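Local coordinates for protein acyl-coenzyme A oxidase 3 (Yarrowia lipolytica, PDB 5YS9) that oxidises acyl-CoA substrates of different chain lengths to (2E)-enoyl-CoA with FAD as cofactor, passing electrons to oxygen to give hydrogen peroxide in peroxisomal fatty acid beta-oxidation, at residues A[365-370]-A[567-572]; A[370-375]-A[402-407]; A[436-441]-A[664-669]. All blocks are in the same frame, centred on the assembly; numbering follows the deposited sequence.

Contact 1 of 3, residues A[365-370]-A[567-572]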
ATOM      1  N   MET A 365      15.053   0.832 -12.671  1.00 39.62           N
ATOM      2  CA  MET A 365      15.506   1.419 -11.436  1.00 38.15           C
ATOM      3  C   MET A 365      17.008   1.205 -11.300  1.00 36.38           C
ATOM      4  O   MET A 365      17.745   2.154 -11.088  1.00 36.40           O
ATOM      5  CB  MET A 365      14.792   0.840 -10.239  1.00 40.23           C
ATOM      6  CG  MET A 365      13.410   1.421  -9.966  1.00 41.57           C
ATOM      7  SD  MET A 365      12.499   0.267  -8.923  1.00 47.25           S
ATOM      8  CE  MET A 365      11.225   1.379  -8.510  1.00 52.13           C
ATOM      9  N   LYS A 366      17.479  -0.021 -11.450  1.00 34.15           N
ATOM     10  CA  LYS A 366      18.929  -0.237 -11.350  1.00 36.53           C
ATOM     11  C   LYS A 366      19.760   0.621 -12.373  1.00 37.89           C
ATOM     12  O   LYS A 366      20.761   1.221 -12.007  1.00 39.48           O
ATOM     13  CB  LYS A 366      19.257  -1.746 -11.442  1.00 35.53           C
ATOM     14  CG  LYS A 366      20.655  -2.168 -11.011  1.00 34.14           C
ATOM     15  CD  LYS A 366      21.034  -1.677  -9.593  1.00 38.25           C
ATOM     16  CE  LYS A 366      22.313  -2.351  -9.061  1.00 36.44           C
ATOM     17  NZ  LYS A 366      23.403  -2.256 -10.090  1.00 34.86           N
ATOM     18  N   MET A 367      19.324   0.715 -13.623  1.00 39.30           N
ATOM     19  CA  MET A 367      20.047   1.512 -14.615  1.00 42.30           C
ATOM     20  C   MET A 367      20.106   2.996 -14.235  1.00 40.05           C
ATOM     21  O   MET A 367      21.120   3.647 -14.471  1.00 40.02           O
ATOM     22  CB  MET A 367      19.434   1.336 -16.018  1.00 44.91           C
ATOM     23  CG  MET A 367      19.522  -0.081 -16.587  1.00 44.04           C
ATOM     24  SD  MET A 367      21.194  -0.703 -16.383  1.00 49.25           S
ATOM     25  CE  MET A 367      21.116  -1.822 -14.977  1.00 52.15           C
ATOM     26  N   ALA A 368      19.059   3.516 -13.614  1.00 34.40           N
ATOM     27  CA  ALA A 368      19.091   4.904 -13.150  1.00 32.85           C
ATOM     28  C   ALA A 368      20.032   5.131 -11.936  1.00 33.05           C
ATOM     29  O   ALA A 368      20.692   6.144 -11.815  1.00 36.32           O
ATOM     30  CB  ALA A 368      17.701   5.387 -12.855  1.00 32.05           C
ATOM     31  N   ALA A 369      20.112   4.179 -11.044  1.00 34.89           N
ATOM     32  CA  ALA A 369      21.140   4.188 -10.019  1.00 34.63           C
ATOM     33  C   ALA A 369      22.562   4.151 -10.573  1.00 34.25           C
ATOM     34  O   ALA A 369      23.441   4.795 -10.027  1.00 40.63           O
ATOM     35  CB  ALA A 369      20.942   3.009  -9.062  1.00 34.29           C
ATOM     36  N   ASP A 370      22.783   3.327 -11.584  1.00 37.21           N
ATOM     37  CA  ASP A 370      24.100   3.129 -12.192  1.00 36.80           C
ATOM     38  C   ASP A 370      24.461   4.355 -12.996  1.00 37.82           C
ATOM     39  O   ASP A 370      25.545   4.873 -12.825  1.00 38.35           O
ATOM     40  CB  ASP A 370      24.132   1.873 -13.084  1.00 40.18           C
ATOM     41  CG  ASP A 370      24.148   0.537 -12.279  1.00 44.83           C
ATOM     42  OD1 ASP A 370      24.139   0.532 -11.024  1.00 51.77           O
ATOM     43  OD2 ASP A 370      24.173  -0.542 -12.908  1.00 44.24           O
ATOM     44  N   TYR A 567      17.951   3.053 -21.804  1.00 45.57           N
ATOM     45  CA  TYR A 567      18.529   2.974 -23.172  1.00 43.82           C
ATOM     46  C   TYR A 567      20.040   3.256 -23.235  1.00 41.38           C
ATOM     47  O   TYR A 567      20.795   2.483 -23.844  1.00 34.07           O
ATOM     48  CB  TYR A 567      17.747   3.890 -24.114  1.00 39.44           C
ATOM     49  CG  TYR A 567      16.344   3.385 -24.434  1.00 39.77           C
ATOM     50  CD1 TYR A 567      16.137   2.092 -24.912  1.00 38.60           C
ATOM     51  CD2 TYR A 567      15.210   4.207 -24.279  1.00 40.31           C
ATOM     52  CE1 TYR A 567      14.858   1.630 -25.229  1.00 36.77           C
ATOM     53  CE2 TYR A 567      13.919   3.750 -24.602  1.00 36.47           C
ATOM     54  CZ  TYR A 567      13.759   2.460 -25.068  1.00 37.94           C
ATOM     55  OH  TYR A 567      12.518   1.993 -25.417  1.00 40.39           O
ATOM     56  N   GLU A 568      20.471   4.313 -22.535  1.00 44.22           N
ATOM     57  CA  GLU A 568      21.895   4.704 -22.475  1.00 45.81           C
ATOM     58  C   GLU A 568      22.770   3.602 -21.937  1.00 43.55           C
ATOM     59  O   GLU A 568      23.881   3.406 -22.417  1.00 49.29           O
ATOM     60  CB  GLU A 568      22.128   6.000 -21.647  1.00 53.46           C
ATOM     61  CG  GLU A 568      22.493   7.254 -22.465  1.00 66.38           C
ATOM     62  CD  GLU A 568      21.678   8.521 -22.124  1.00 72.34           C
ATOM     63  OE1 GLU A 568      20.885   8.951 -23.007  1.00 67.92           O
ATOM     64  OE2 GLU A 568      21.828   9.100 -21.004  1.00 71.17           O
ATOM     65  N   ARG A 569      22.289   2.891 -20.925  1.00 44.28           N
ATOM     66  CA  ARG A 569      23.087   1.838 -20.270  1.00 45.90           C
ATOM     67  C   ARG A 569      23.128   0.582 -21.136  1.00 41.88           C
ATOM     68  O   ARG A 569      24.120  -0.133 -21.122  1.00 42.30           O
ATOM     69  CB  ARG A 569      22.551   1.489 -18.853  1.00 49.16           C
ATOM     70  CG  ARG A 569      22.659   2.580 -17.770  1.00 48.79           C
ATOM     71  CD  ARG A 569      24.077   2.976 -17.338  1.00 51.07           C
ATOM     72  NE  ARG A 569      24.991   1.840 -17.197  1.00 51.86           N
ATOM     73  CZ  ARG A 569      26.217   1.744 -17.726  1.00 50.43           C
ATOM     74  NH1 ARG A 569      26.770   2.730 -18.430  1.00 50.42           N
ATOM     75  NH2 ARG A 569      26.913   0.634 -17.523  1.00 50.85           N
ATOM     76  N   ILE A 570      22.052   0.322 -21.880  1.00 44.10           N
ATOM     77  CA  ILE A 570      22.004  -0.790 -22.852  1.00 45.36           C
ATOM     78  C   ILE A 570      23.020  -0.546 -23.970  1.00 45.60           C
ATOM     79  O   ILE A 570      23.844  -1.412 -24.252  1.00 47.62           O
ATOM     80  CB  ILE A 570      20.581  -0.992 -23.448  1.00 42.07           C
ATOM     81  CG1 ILE A 570      19.607  -1.490 -22.361  1.00 46.43           C
ATOM     82  CG2 ILE A 570      20.621  -1.994 -24.596  1.00 43.31           C
ATOM     83  CD1 ILE A 570      18.118  -1.355 -22.679  1.00 45.94           C
ATOM     84  N   ASN A 571      22.928   0.628 -24.595  1.00 47.20           N
ATOM     85  CA  ASN A 571      23.850   1.034 -25.637  1.00 47.87           C
ATOM     86  C   ASN A 571      25.271   0.968 -25.097  1.00 47.25           C
ATOM     87  O   ASN A 571      26.120   0.388 -25.723  1.00 52.13           O
ATOM     88  CB  ASN A 571      23.539   2.445 -26.138  1.00 51.20           C
ATOM     89  CG  ASN A 571      24.434   2.860 -27.313  1.00 63.95           C
ATOM     90  OD1 ASN A 571      25.216   3.835 -27.230  1.00 60.85           O
ATOM     91  ND2 ASN A 571      24.335   2.114 -28.423  1.00 65.61           N
ATOM     92  N   ALA A 572      25.517   1.493 -23.904  1.00 46.13           N
ATOM     93  CA  ALA A 572      26.884   1.563 -23.376  1.00 46.14           C
ATOM     94  C   ALA A 572      27.488   0.241 -22.923  1.00 46.70           C
ATOM     95  O   ALA A 572      28.675   0.059 -23.094  1.00 55.38           O
ATOM     96  CB  ALA A 572      26.960   2.555 -22.220  1.00 43.39           C
TER
HETATM   97  O   HOH W   1      24.933  -1.107 -15.857  1.00 64.95           O
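Met367 and Arg569 meet where helix 349-385, within the C-alpha1 family region, lies against helix 547-573 of the C-terminal helical region. The backbones come closest at these two residues, with 6.4 Å between Met367 CA and Arg569 CA. The sulfur makes the closest touch: Met367 SD sits 3.6 Å from Arg569 CB. The next methylene, Arg569 CG, also meets the backbone, lying 3.8 Å from Met367 O. Bends at chi2 (-48°) and chi3 fold the methionine back on itself, so that its middle, rather than an extended tip, lies across the arginine stem at about a right angle. The arginine is bent in the same way, and its bends bring Arg569 NE to 4.2 Å from Asp370 CB, approached obliquely. The charges do not touch. Water 1 stands between them, in the guanidinium plane at its edge, accepting from Arg569 NH2 at 3.1 Å and donating to Asp370 OD2 at 3.1 Å. The other oxygen, Asp370 OD1, takes a salt bridge from Lys366 NZ at 3.0 Å through its syn lone pair; Lys366 NZ also bonds to Leu45 O. Phe44 of helix 38-46 packs on both Met367 and Ile570, bringing a third helix to the apolar part. The contact thus joins packing of the arginine stem on Met367 SD and Met367 O to a hydrated carboxylate. Its negative charge is probably balanced mainly by the lysine one turn back, with the arginine, 5.0 Å off from Arg569 NE to Asp370 OD2 and linked through the water, probably adding a weaker share.

Contact 2 of 3, residues A[370-375]-A[402-407]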
ATOM      1  N   ASP A 370      22.783   3.327 -11.584  1.00 37.21           N
ATOM      2  CA  ASP A 370      24.100   3.129 -12.192  1.00 36.80           C
ATOM      3  C   ASP A 370      24.461   4.355 -12.996  1.00 37.82           C
ATOM      4  O   ASP A 370      25.545   4.873 -12.825  1.00 38.35           O
ATOM      5  CB  ASP A 370      24.132   1.873 -13.084  1.00 40.18           C
ATOM      6  CG  ASP A 370      24.148   0.537 -12.279  1.00 44.83           C
ATOM      7  OD1 ASP A 370      24.139   0.532 -11.024  1.00 51.77           O
ATOM      8  OD2 ASP A 370      24.173  -0.542 -12.908  1.00 44.24           O
ATOM      9  N   GLN A 371      23.547   4.837 -13.850  1.00 40.42           N
ATOM     10  CA  GLN A 371      23.772   6.040 -14.638  1.00 37.85           C
ATOM     11  C   GLN A 371      24.086   7.245 -13.761  1.00 40.65           C
ATOM     12  O   GLN A 371      24.929   8.096 -14.117  1.00 40.81           O
ATOM     13  CB  GLN A 371      22.575   6.317 -15.521  1.00 44.81           C
ATOM     14  CG  GLN A 371      22.664   7.548 -16.458  1.00 54.03           C
ATOM     15  CD  GLN A 371      23.439   7.315 -17.764  1.00 62.59           C
ATOM     16  OE1 GLN A 371      22.944   7.676 -18.836  1.00 79.05           O
ATOM     17  NE2 GLN A 371      24.642   6.715 -17.691  1.00 56.00           N
ATOM     18  N   SER A 372      23.431   7.334 -12.610  1.00 41.03           N
ATOM     19  CA  SER A 372      23.668   8.450 -11.693  1.00 40.28           C
ATOM     20  C   SER A 372      25.026   8.394 -11.026  1.00 45.19           C
ATOM     21  O   SER A 372      25.678   9.439 -10.851  1.00 47.27           O
ATOM     22  CB  SER A 372      22.602   8.517 -10.621  1.00 36.81           C
ATOM     23  OG  SER A 372      21.403   8.956 -11.179  1.00 36.05           O
ATOM     24  N   GLN A 373      25.428   7.194 -10.606  1.00 47.52           N
ATOM     25  CA  GLN A 373      26.732   6.998  -9.955  1.00 48.24           C
ATOM     26  C   GLN A 373      27.878   7.238 -10.955  1.00 46.87           C
ATOM     27  O   GLN A 373      28.901   7.815 -10.594  1.00 48.45           O
ATOM     28  CB  GLN A 373      26.835   5.608  -9.300  1.00 47.27           C
ATOM     29  CG  GLN A 373      28.139   5.305  -8.547  1.00 50.73           C
ATOM     30  CD  GLN A 373      28.437   6.228  -7.340  1.00 61.08           C
ATOM     31  OE1 GLN A 373      27.544   6.629  -6.570  1.00 67.30           O
ATOM     32  NE2 GLN A 373      29.721   6.542  -7.160  1.00 57.93           N
ATOM     33  N   ILE A 374      27.681   6.799 -12.192  1.00 47.67           N
ATOM     34  CA  ILE A 374      28.646   6.981 -13.269  1.00 52.60           C
ATOM     35  C   ILE A 374      28.717   8.460 -13.678  1.00 52.50           C
ATOM     36  O   ILE A 374      29.801   9.006 -13.714  1.00 50.30           O
ATOM     37  CB  ILE A 374      28.323   6.094 -14.498  1.00 59.09           C
ATOM     38  CG1 ILE A 374      28.400   4.588 -14.148  1.00 58.11           C
ATOM     39  CG2 ILE A 374      29.264   6.409 -15.659  1.00 58.22           C
ATOM     40  CD1 ILE A 374      27.530   3.717 -15.043  1.00 58.79           C
ATOM     41  N   GLN A 375      27.584   9.123 -13.929  1.00 54.26           N
ATOM     42  CA  GLN A 375      27.637  10.561 -14.256  1.00 55.91           C
ATOM     43  C   GLN A 375      28.297  11.354 -13.119  1.00 56.14           C
ATOM     44  O   GLN A 375      29.193  12.167 -13.370  1.00 56.54           O
ATOM     45  CB  GLN A 375      26.280  11.142 -14.649  1.00 54.51           C
ATOM     46  CG  GLN A 375      26.044  11.066 -16.147  1.00 57.80           C
ATOM     47  CD  GLN A 375      24.591  11.282 -16.534  1.00 64.93           C
ATOM     48  OE1 GLN A 375      23.889  12.111 -15.941  1.00 74.39           O
ATOM     49  NE2 GLN A 375      24.124  10.529 -17.521  1.00 60.79           N
ATOM     50  N   LYS A 402      25.242  20.223  -9.928  1.00 56.18           N
ATOM     51  CA  LYS A 402      24.005  20.762  -9.359  1.00 60.44           C
ATOM     52  C   LYS A 402      22.779  19.972  -9.895  1.00 55.75           C
ATOM     53  O   LYS A 402      21.939  19.550  -9.110  1.00 52.58           O
ATOM     54  CB  LYS A 402      23.866  22.289  -9.568  1.00 68.80           C
ATOM     55  CG  LYS A 402      24.699  23.161  -8.607  1.00 82.31           C
ATOM     56  CD  LYS A 402      23.975  23.440  -7.280  1.00 94.47           C
ATOM     57  CE  LYS A 402      24.801  24.243  -6.273  1.00 93.98           C
ATOM     58  NZ  LYS A 402      25.633  23.365  -5.396  1.00 91.15           N
ATOM     59  N   GLU A 403      22.705  19.720 -11.202  1.00 52.95           N
ATOM     60  CA  GLU A 403      21.500  19.133 -11.779  1.00 52.68           C
ATOM     61  C   GLU A 403      21.371  17.647 -11.461  1.00 48.08           C
ATOM     62  O   GLU A 403      20.264  17.142 -11.310  1.00 35.23           O
ATOM     63  CB  GLU A 403      21.385  19.428 -13.279  1.00 55.50           C
ATOM     64  CG  GLU A 403      21.275  20.922 -13.635  1.00 55.44           C
ATOM     65  CD  GLU A 403      19.977  21.624 -13.226  1.00 58.20           C
ATOM     66  OE1 GLU A 403      19.067  20.999 -12.626  1.00 54.58           O
ATOM     67  OE2 GLU A 403      19.877  22.844 -13.509  1.00 53.64           O
ATOM     68  N   LEU A 404      22.522  16.990 -11.314  1.00 55.07           N
ATOM     69  CA  LEU A 404      22.622  15.671 -10.673  1.00 50.01           C
ATOM     70  C   LEU A 404      22.027  15.637  -9.254  1.00 47.42           C
ATOM     71  O   LEU A 404      21.231  14.764  -9.051  1.00 43.43           O
ATOM     72  CB  LEU A 404      24.042  15.112 -10.683  1.00 56.95           C
ATOM     73  CG  LEU A 404      24.355  13.940 -11.624  1.00 65.90           C
ATOM     74  CD1 LEU A 404      23.732  12.641 -11.140  1.00 63.90           C
ATOM     75  CD2 LEU A 404      23.916  14.219 -13.056  1.00 71.34           C
ATOM     76  N   PHE A 405      22.358  16.555  -8.378  1.00 47.94           N
ATOM     77  CA  PHE A 405      21.750  16.522  -7.087  1.00 54.12           C
ATOM     78  C   PHE A 405      20.243  16.698  -7.263  1.00 48.13           C
ATOM     79  O   PHE A 405      19.463  15.965  -6.690  1.00 45.74           O
ATOM     80  CB  PHE A 405      22.349  17.622  -6.219  1.00 70.34           C
ATOM     81  CG  PHE A 405      21.860  17.611  -4.809  1.00 85.12           C
ATOM     82  CD1 PHE A 405      21.873  16.446  -4.070  1.00 94.99           C
ATOM     83  CD2 PHE A 405      21.373  18.760  -4.228  1.00 98.51           C
ATOM     84  CE1 PHE A 405      21.412  16.429  -2.772  1.00 98.77           C
ATOM     85  CE2 PHE A 405      20.915  18.754  -2.930  1.00 92.04           C
ATOM     86  CZ  PHE A 405      20.934  17.587  -2.201  1.00 92.52           C
ATOM     87  N   ALA A 406      19.838  17.626  -8.109  1.00 43.77           N
ATOM     88  CA  ALA A 406      18.424  17.915  -8.288  1.00 41.45           C
ATOM     89  C   ALA A 406      17.599  16.767  -8.855  1.00 41.21           C
ATOM     90  O   ALA A 406      16.512  16.494  -8.393  1.00 42.16           O
ATOM     91  CB  ALA A 406      18.259  19.150  -9.149  1.00 39.37           C
ATOM     92  N   SER A 407      18.140  16.104  -9.861  1.00 42.39           N
ATOM     93  CA  SER A 407      17.517  14.972 -10.513  1.00 39.92           C
ATOM     94  C   SER A 407      17.420  13.806  -9.558  1.00 39.99           C
ATOM     95  O   SER A 407      16.588  12.943  -9.689  1.00 38.00           O
ATOM     96  CB  SER A 407      18.319  14.589 -11.734  1.00 40.79           C
ATOM     97  OG  SER A 407      17.599  14.919 -12.890  1.00 51.55           O
TER
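Leu404 reaches from helix 391-428 onto helix 349-385, where it meets Ser372 and Gln375. The join is van der Waals contact made by the leucine's two methyls, partly against carbon and partly against oxygen. Leu404 CD1 goes to the serine: it rests 3.8 Å from the backbone oxygen Ser372 O, and 4.3 Å separates it from Ser372 CB. Leu404 CD2 goes to the glutamine, lying 4.2 Å from Gln375 CB and 3.6 Å from Gln375 OE1. Since Ser372 and Gln375 are one turn apart, the forked end of the leucine spans that turn, with one branch to each residue. Extended beyond CG (chi2 165°), the glutamine chain brings OE1 to the CD2 methyl, and the two side chains cross at about a right angle.

Two hydroxyls and a carboxylate find their partners away from this join. Ser372 OG bonds back to Ala368 O, one turn earlier, so the buried hydroxyl is satisfied within helix 349-385, and the serine meets the leucine with its backbone oxygen and, less closely, with CB. On the other helix, Ser407 OG bonds to His557 NE2 of helix 547-573, and Glu403 OE2 to Ser472 OG of helix 458-477.

The two helices follow one another in the chain and run in roughly opposite directions here, as a helical hairpin. Helix 300-330 covers another side, touching Ser372 through Val307 and Phe405 through Leu302, Ile303 and Arg306. With helix 458-477 these form a helical bundle like that of the acyl-CoA dehydrogenase fold; the loop residue Ser485 packs on Leu404, and helix 547-573 lies against Gln371 and Ile374.

Contact 3 of 3, residues A[436-441]-A[664-669]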
ATOM      1  N   SER A 436      -0.530 -14.399   2.868  1.00 27.18           N
ATOM      2  CA  SER A 436       0.194 -15.240   3.814  1.00 28.53           C
ATOM      3  C   SER A 436       1.456 -14.530   4.239  1.00 28.54           C
ATOM      4  O   SER A 436       2.298 -14.217   3.406  1.00 29.17           O
ATOM      5  CB  SER A 436       0.562 -16.620   3.237  1.00 28.52           C
ATOM      6  OG  SER A 436       1.621 -17.217   4.000  1.00 26.21           O
ATOM      7  N   GLY A 437       1.604 -14.291   5.535  1.00 29.61           N
ATOM      8  CA  GLY A 437       2.835 -13.684   6.055  1.00 31.97           C
ATOM      9  C   GLY A 437       4.136 -14.338   5.544  1.00 31.79           C
ATOM     10  O   GLY A 437       5.157 -13.668   5.403  1.00 34.35           O
ATOM     11  N   TYR A 438       4.110 -15.641   5.294  1.00 31.33           N
ATOM     12  CA  TYR A 438       5.317 -16.392   4.861  1.00 33.32           C
ATOM     13  C   TYR A 438       5.754 -16.041   3.435  1.00 31.65           C
ATOM     14  O   TYR A 438       6.893 -16.253   3.076  1.00 29.74           O
ATOM     15  CB  TYR A 438       5.131 -17.937   5.060  1.00 32.47           C
ATOM     16  CG  TYR A 438       4.705 -18.222   6.473  1.00 34.63           C
ATOM     17  CD1 TYR A 438       5.542 -17.854   7.554  1.00 36.07           C
ATOM     18  CD2 TYR A 438       3.440 -18.756   6.765  1.00 32.45           C
ATOM     19  CE1 TYR A 438       5.127 -18.028   8.871  1.00 33.76           C
ATOM     20  CE2 TYR A 438       3.036 -18.947   8.083  1.00 32.70           C
ATOM     21  CZ  TYR A 438       3.881 -18.583   9.118  1.00 34.26           C
ATOM     22  OH  TYR A 438       3.490 -18.760  10.411  1.00 34.21           O
ATOM     23  N   ASN A 439       4.849 -15.510   2.623  1.00 30.00           N
ATOM     24  CA  ASN A 439       5.248 -15.073   1.316  1.00 30.80           C
ATOM     25  C   ASN A 439       5.804 -13.637   1.284  1.00 32.01           C
ATOM     26  O   ASN A 439       6.141 -13.156   0.230  1.00 34.28           O
ATOM     27  CB  ASN A 439       4.131 -15.320   0.339  1.00 32.26           C
ATOM     28  CG  ASN A 439       3.889 -16.800   0.142  1.00 32.60           C
ATOM     29  OD1 ASN A 439       4.842 -17.546  -0.102  1.00 31.04           O
ATOM     30  ND2 ASN A 439       2.640 -17.246   0.289  1.00 31.48           N
ATOM     31  N   GLY A 440       5.914 -12.976   2.446  1.00 31.79           N
ATOM     32  CA  GLY A 440       6.749 -11.799   2.641  1.00 31.21           C
ATOM     33  C   GLY A 440       6.161 -10.457   2.285  1.00 31.31           C
ATOM     34  O   GLY A 440       6.611  -9.430   2.804  1.00 35.75           O
ATOM     35  N   PHE A 441       5.154 -10.437   1.423  1.00 31.05           N
ATOM     36  CA  PHE A 441       4.546  -9.174   0.994  1.00 29.60           C
ATOM     37  C   PHE A 441       4.185  -8.228   2.149  1.00 29.08           C
ATOM     38  O   PHE A 441       4.510  -7.047   2.109  1.00 35.69           O
ATOM     39  CB  PHE A 441       3.315  -9.430   0.143  1.00 31.80           C
ATOM     40  CG  PHE A 441       3.572 -10.275  -1.084  1.00 33.78           C
ATOM     41  CD1 PHE A 441       4.197  -9.735  -2.196  1.00 34.38           C
ATOM     42  CD2 PHE A 441       3.159 -11.607  -1.134  1.00 37.86           C
ATOM     43  CE1 PHE A 441       4.440 -10.503  -3.308  1.00 34.82           C
ATOM     44  CE2 PHE A 441       3.385 -12.385  -2.265  1.00 36.00           C
ATOM     45  CZ  PHE A 441       4.021 -11.821  -3.347  1.00 36.64           C
ATOM     46  N   ASN A 664       3.122 -25.758   8.024  1.00 29.60           N
ATOM     47  CA  ASN A 664       3.173 -26.834   9.040  1.00 29.97           C
ATOM     48  C   ASN A 664       4.402 -26.776   9.899  1.00 32.12           C
ATOM     49  O   ASN A 664       4.305 -27.058  11.053  1.00 34.52           O
ATOM     50  CB  ASN A 664       3.034 -28.230   8.397  1.00 32.93           C
ATOM     51  CG  ASN A 664       1.613 -28.484   7.924  1.00 34.56           C
ATOM     52  OD1 ASN A 664       1.243 -28.177   6.792  1.00 40.78           O
ATOM     53  ND2 ASN A 664       0.791 -28.957   8.819  1.00 34.61           N
ATOM     54  N   GLN A 665       5.550 -26.386   9.345  1.00 35.13           N
ATOM     55  CA  GLN A 665       6.781 -26.224  10.134  1.00 35.44           C
ATOM     56  C   GLN A 665       6.621 -25.170  11.212  1.00 31.96           C
ATOM     57  O   GLN A 665       6.952 -25.413  12.337  1.00 30.68           O
ATOM     58  CB  GLN A 665       7.979 -25.864   9.258  1.00 35.97           C
ATOM     59  CG  GLN A 665       8.505 -27.064   8.509  1.00 40.37           C
ATOM     60  CD  GLN A 665       9.382 -26.764   7.289  1.00 44.97           C
ATOM     61  OE1 GLN A 665       9.796 -27.697   6.590  1.00 50.60           O
ATOM     62  NE2 GLN A 665       9.671 -25.494   7.024  1.00 45.21           N
ATOM     63  N   GLN A 666       6.077 -24.026  10.848  1.00 31.53           N
ATOM     64  CA  GLN A 666       5.841 -22.928  11.776  1.00 29.83           C
ATOM     65  C   GLN A 666       4.580 -23.108  12.570  1.00 30.81           C
ATOM     66  O   GLN A 666       4.422 -22.436  13.562  1.00 30.59           O
ATOM     67  CB  GLN A 666       5.685 -21.610  11.018  1.00 31.91           C
ATOM     68  CG  GLN A 666       6.877 -21.186  10.182  1.00 33.51           C
ATOM     69  CD  GLN A 666       8.085 -20.966  11.061  1.00 36.92           C
ATOM     70  OE1 GLN A 666       9.005 -21.742  11.009  1.00 36.21           O
ATOM     71  NE2 GLN A 666       8.061 -19.919  11.906  1.00 36.20           N
ATOM     72  N   ASN A 667       3.661 -23.927  12.098  1.00 31.73           N
ATOM     73  CA  ASN A 667       2.404 -24.096  12.778  1.00 30.07           C
ATOM     74  C   ASN A 667       2.075 -25.573  12.901  1.00 33.21           C
ATOM     75  O   ASN A 667       1.168 -26.070  12.244  1.00 31.71           O
ATOM     76  CB  ASN A 667       1.294 -23.341  12.049  1.00 31.01           C
ATOM     77  CG  ASN A 667       1.588 -21.862  11.887  1.00 30.91           C
ATOM     78  OD1 ASN A 667       1.290 -21.071  12.752  1.00 31.42           O
ATOM     79  ND2 ASN A 667       2.145 -21.495  10.768  1.00 27.75           N
ATOM     80  N   PRO A 668       2.788 -26.285  13.760  1.00 34.65           N
ATOM     81  CA  PRO A 668       2.555 -27.720  13.882  1.00 32.03           C
ATOM     82  C   PRO A 668       1.145 -27.994  14.343  1.00 31.10           C
ATOM     83  O   PRO A 668       0.658 -27.362  15.265  1.00 32.44           O
ATOM     84  CB  PRO A 668       3.565 -28.161  14.943  1.00 34.40           C
ATOM     85  CG  PRO A 668       4.182 -26.928  15.473  1.00 34.49           C
ATOM     86  CD  PRO A 668       4.015 -25.874  14.446  1.00 36.21           C
ATOM     87  N   ALA A 669       0.508 -28.954  13.697  1.00 29.46           N
ATOM     88  CA  ALA A 669      -0.923 -29.150  13.812  1.00 27.34           C
ATOM     89  C   ALA A 669      -1.418 -30.274  14.714  1.00 28.99           C
ATOM     90  O   ALA A 669      -2.604 -30.517  14.771  1.00 27.91           O
ATOM     91  CB  ALA A 669      -1.530 -29.278  12.434  1.00 28.22           C
TER
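Tyr438 pushes the outer end of its ring against the stem of Gln666, CE1 lying 3.8 Å from Gln666 CG and the hydroxyl OH 3.6 Å from Gln666 CB. The glutamine bends at chi2 (-62°), so its methylenes stay by the ring while its amide turns off to Asp75. The next residue, Asn667, points its side chain back against the direction of the tyrosine's, and its ND2 donates a hydrogen bond to Tyr438 OH at 3.1 Å, with an N-H...O angle of 158°. The hydroxyl lies close to the amide plane, though ring and amide are tilted 62° apart. Asn667 ND2 also bonds to Val663 O in the preceding turn, so both its bonds tie the amide down just past the end of helix 655-666.

The tyrosine oxygen has further partners: Asp75 OD1 and, across the dimer interface, Lys252 N of the second subunit. A phenylalanine here would keep the ring packing but would probably leave Asp75, the amide of Asn667 and that neighbouring backbone N without the oxygen they share.

At the other end of the tyrosine, its backbone N bonds to Ser436 OG at 3.2 Å in an ST turn that starts the short 3-10 segment 437-439. Gly440 then takes the N-cap position of helix 441-448. This is a turn at a subunit interface, following closely on the FAD-lining residues Gly431, Gly432 and Tyr435.

Contacts 1 and 2 are neighbours on helix 349-385: they share Asp370, their centres are 12 Å apart, and along the chain contact 2 is nested inside the loop closed by contact 1. They also touch directly, Arg569 CZ lying 3.6 Å from Ile374 CD1, so helix 547-573 packs along more than one turn of the same helix. Contact 3 stands well away, its centre 38 Å from that of contact 1 and 42 Å from that of contact 2. It is also the one at the subunit interface, and the side chain of Tyr438 is about 12 Å from a bound FAD. The second subunit touches neither contact 1 nor contact 2.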